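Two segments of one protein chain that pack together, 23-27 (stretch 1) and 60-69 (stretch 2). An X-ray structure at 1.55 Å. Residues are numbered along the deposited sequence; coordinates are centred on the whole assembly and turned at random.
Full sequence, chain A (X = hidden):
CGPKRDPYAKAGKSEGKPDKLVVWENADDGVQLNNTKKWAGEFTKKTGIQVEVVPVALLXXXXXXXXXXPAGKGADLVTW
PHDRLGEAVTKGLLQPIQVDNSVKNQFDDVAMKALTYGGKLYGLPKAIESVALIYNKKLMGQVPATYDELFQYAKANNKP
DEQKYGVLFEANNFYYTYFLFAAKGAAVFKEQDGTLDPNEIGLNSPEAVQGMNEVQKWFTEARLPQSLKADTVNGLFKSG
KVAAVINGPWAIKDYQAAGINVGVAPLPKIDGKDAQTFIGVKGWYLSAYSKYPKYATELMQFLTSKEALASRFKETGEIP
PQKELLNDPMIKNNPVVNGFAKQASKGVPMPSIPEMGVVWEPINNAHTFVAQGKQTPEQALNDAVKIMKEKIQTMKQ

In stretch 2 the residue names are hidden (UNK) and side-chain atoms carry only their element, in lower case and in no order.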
# COMPACT_ATOMS: atom_id res chain seq x y z
N VAL A 23 21.42 3.50 -9.05
CA VAL A 23 20.13 3.03 -8.54
C VAL A 23 20.19 3.05 -7.02
O VAL A 23 21.15 2.56 -6.43
CB VAL A 23 19.84 1.59 -9.03
CG1 VAL A 23 18.62 1.01 -8.37
CG2 VAL A 23 19.67 1.55 -10.55
N TRP A 24 19.18 3.64 -6.38
CA TRP A 24 19.05 3.57 -4.92
C TRP A 24 18.02 2.51 -4.54
O TRP A 24 16.90 2.52 -5.04
CB TRP A 24 18.64 4.92 -4.32
CG TRP A 24 19.67 6.00 -4.40
CD1 TRP A 24 20.99 5.86 -4.72
CD2 TRP A 24 19.47 7.39 -4.12
NE1 TRP A 24 21.62 7.09 -4.68
CE2 TRP A 24 20.71 8.04 -4.31
CE3 TRP A 24 18.35 8.15 -3.74
CZ2 TRP A 24 20.86 9.42 -4.13
CZ3 TRP A 24 18.51 9.52 -3.56
CH2 TRP A 24 19.76 10.14 -3.76
N GLU A 25 18.42 1.61 -3.65
CA GLU A 25 17.55 0.53 -3.20
C GLU A 25 17.55 0.42 -1.68
O GLU A 25 18.53 0.77 -1.02
CB GLU A 25 17.97 -0.80 -3.85
CG GLU A 25 17.09 -2.02 -3.50
CD GLU A 25 15.63 -1.84 -3.88
OE1 GLU A 25 15.22 -2.39 -4.92
OE2 GLU A 25 14.89 -1.15 -3.14
N ASN A 26 16.43 -0.08 -1.14
CA ASN A 26 16.20 -0.25 0.30
C ASN A 26 17.43 -0.71 1.08
O ASN A 26 18.03 -1.73 0.75
CB ASN A 26 15.04 -1.21 0.53
CG ASN A 26 14.56 -1.23 1.97
OD1 ASN A 26 15.02 -0.44 2.80
ND2 ASN A 26 13.63 -2.13 2.27
N ALA A 27 17.77 0.04 2.12
CA ALA A 27 18.96 -0.22 2.92
C ALA A 27 18.72 -1.20 4.08
O ALA A 27 19.65 -1.87 4.52
CB ALA A 27 19.54 1.08 3.45
N UNK A 60 13.68 7.49 3.02
CA UNK A 60 14.72 8.52 3.07
C UNK A 60 15.15 8.99 1.68
O UNK A 60 15.83 10.00 1.54
c UNK A 60 16.74 7.48 7.57
c UNK A 60 15.94 8.02 3.84
n UNK A 60 16.18 8.68 8.24
c UNK A 60 16.99 7.69 6.09
c UNK A 60 15.69 7.86 5.33
N UNK A 61 14.73 8.25 0.65
CA UNK A 61 15.17 8.51 -0.72
C UNK A 61 14.70 9.85 -1.28
O UNK A 61 15.46 10.53 -1.97
c UNK A 61 14.77 7.37 -1.65
o UNK A 61 15.15 5.51 -3.73
c UNK A 61 15.59 6.11 -1.45
n UNK A 61 15.76 3.86 -2.33
c UNK A 61 15.48 5.13 -2.60
N UNK A 62 13.46 10.21 -0.99
CA UNK A 62 12.89 11.46 -1.49
C UNK A 62 13.67 12.67 -0.94
O UNK A 62 14.03 13.57 -1.70
c UNK A 62 9.10 12.29 -1.96
c UNK A 62 11.40 11.55 -1.14
c UNK A 62 10.61 12.46 -2.07
o UNK A 62 8.59 11.21 -1.63
n UNK A 62 8.37 13.36 -2.25
N UNK A 63 13.93 12.66 0.36
CA UNK A 63 14.73 13.70 1.01
C UNK A 63 16.17 13.74 0.49
O UNK A 63 16.72 14.82 0.25
c UNK A 63 13.41 13.93 3.20
c UNK A 63 13.23 13.31 4.58
c UNK A 63 14.72 13.53 2.53
o UNK A 63 13.32 12.07 4.70
o UNK A 63 12.99 14.07 5.54
N UNK A 64 16.77 12.56 0.32
CA UNK A 64 18.14 12.46 -0.16
C UNK A 64 18.29 12.96 -1.60
O UNK A 64 19.27 13.62 -1.93
c UNK A 64 22.09 9.29 -0.57
c UNK A 64 18.68 11.03 -0.03
n UNK A 64 23.08 10.16 0.13
c UNK A 64 20.18 10.91 -0.27
c UNK A 64 20.67 9.48 -0.07
N UNK A 65 17.31 12.64 -2.44
CA UNK A 65 17.33 13.09 -3.84
C UNK A 65 17.14 14.60 -3.95
O UNK A 65 17.71 15.24 -4.84
c UNK A 65 15.13 11.90 -6.87
c UNK A 65 16.27 12.35 -4.67
c UNK A 65 16.35 12.51 -6.20
c UNK A 65 17.64 11.90 -6.77
N UNK A 66 16.35 15.17 -3.04
CA UNK A 66 16.15 16.62 -2.98
C UNK A 66 17.47 17.36 -2.75
O UNK A 66 17.67 18.47 -3.25
o UNK A 66 13.92 16.23 -2.07
c UNK A 66 14.75 18.48 -1.96
c UNK A 66 15.11 17.00 -1.88
N UNK A 67 18.39 16.73 -2.02
CA UNK A 67 19.72 17.27 -1.79
C UNK A 67 20.71 16.86 -2.88
O UNK A 67 21.38 17.71 -3.48
c UNK A 67 20.24 16.85 -0.41
c UNK A 67 21.60 17.36 0.07
c UNK A 67 22.08 16.56 1.28
c UNK A 67 21.55 18.85 0.41
N UNK A 68 20.80 15.55 -3.13
CA UNK A 68 21.82 14.99 -4.02
C UNK A 68 21.56 15.24 -5.50
O UNK A 68 22.50 15.40 -6.28
o UNK A 68 22.89 14.11 -1.65
o UNK A 68 22.96 11.99 -2.22
c UNK A 68 21.99 13.49 -3.78
c UNK A 68 22.66 13.18 -2.45
N UNK A 69 20.29 15.25 -5.89
CA UNK A 69 19.89 15.48 -7.28
C UNK A 69 20.45 16.77 -7.87
O UNK A 69 21.19 16.74 -8.85

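Position 60 carries four carbons in an unbranched row ending in a nitrogen. The side chain is exposed and touches nothing on stretch 1. This is Lys60, whose carbonyl accepts the first of the helical backbone hydrogen bonds, from the amide of position 64.

At position 61 there are three carbons, the third bearing one oxygen and one nitrogen, which identifies a primary amide one methylene longer than that of asparagine. Its CA-to-CB bond points sideways to the strand, but the extended chain brings its end close to the backbone of Trp24. The residue is Gln61. Gln61 NE2 lies 3.2 Å from Trp24 O, and Gln61 OE1 is 3.6 Å from Trp24 CB; both amide atoms are hydrogen-bonded elsewhere in the structure, so the group is satisfied although buried.

Position 62 has the same composition, three carbons with one oxygen and one nitrogen on the last, but its CA-to-CB bond points away from the strand and no contact is made. It is Gln62. Position 63 also has three carbons, now ending in two oxygens, a carboxylate; the CA-to-CB bond points away from the strand, the residue is exposed, and nothing on stretch 1 is touched: Glu63.

Position 64 again shows four carbons in a row and a terminal nitrogen. Its CA-to-CB bond points toward the strand, and the aliphatic part of the chain runs over one face of the indole of Trp24. The unbranched row of four carbons ending in nitrogen identifies Lys64. Lys64 CD sits 4.1 Å from the centroid of the six-membered ring of Trp24, 19° off the ring normal, a CH-pi contact, while Lys64 CG comes within 3.6 Å of Trp24 CH2.

Position 65 has four carbons forked at the second and is buried. Its CB packs 3.8 Å from Trp24 CZ3, and the backbone is nearer still, with N of position 65 lying 3.5 Å from Trp24 CZ3, at the edge of the ring. This is Leu65.

Position 66 has one carbon carrying an oxygen and a further carbon, a beta-branched hydroxyl side chain whose CA-to-CB bond points away from the strand; it touches nothing on stretch 1. In Thr66, OG1 donates to Gln62 O at 2.7 Å, one turn back. Position 67, with four carbons forked at the second, is exposed and without a contact to stretch 1: Leu67.

Position 68 has two carbons, the second with two oxygens, one of which lies near the Trp24 ring; its CA-to-CB bond points toward the strand. This is Asp68. Asp68 OD2 lies 3.8 Å from Trp24 CZ2. The distance from Asp68 OD2 to Lys64 NZ is 3.0 Å, a salt bridge. Position 69 has no side-chain atoms and touches nothing on stretch 1. It is Gly69; an ideal CB there would fall 2.6 Å from Leu65 O.

The contact is thus centred on one side chain. Trp24 projects from the strand toward the helix, which runs roughly antiparallel at 151°, and its indole reaches Lys64, Leu65 and Asp68, while Gln61 lies beside its backbone. The salt bridge links Lys64 and Asp68, both of which touch the indole, across one helical turn.

Stretch 2 (60-69) KQQEKLTLDG
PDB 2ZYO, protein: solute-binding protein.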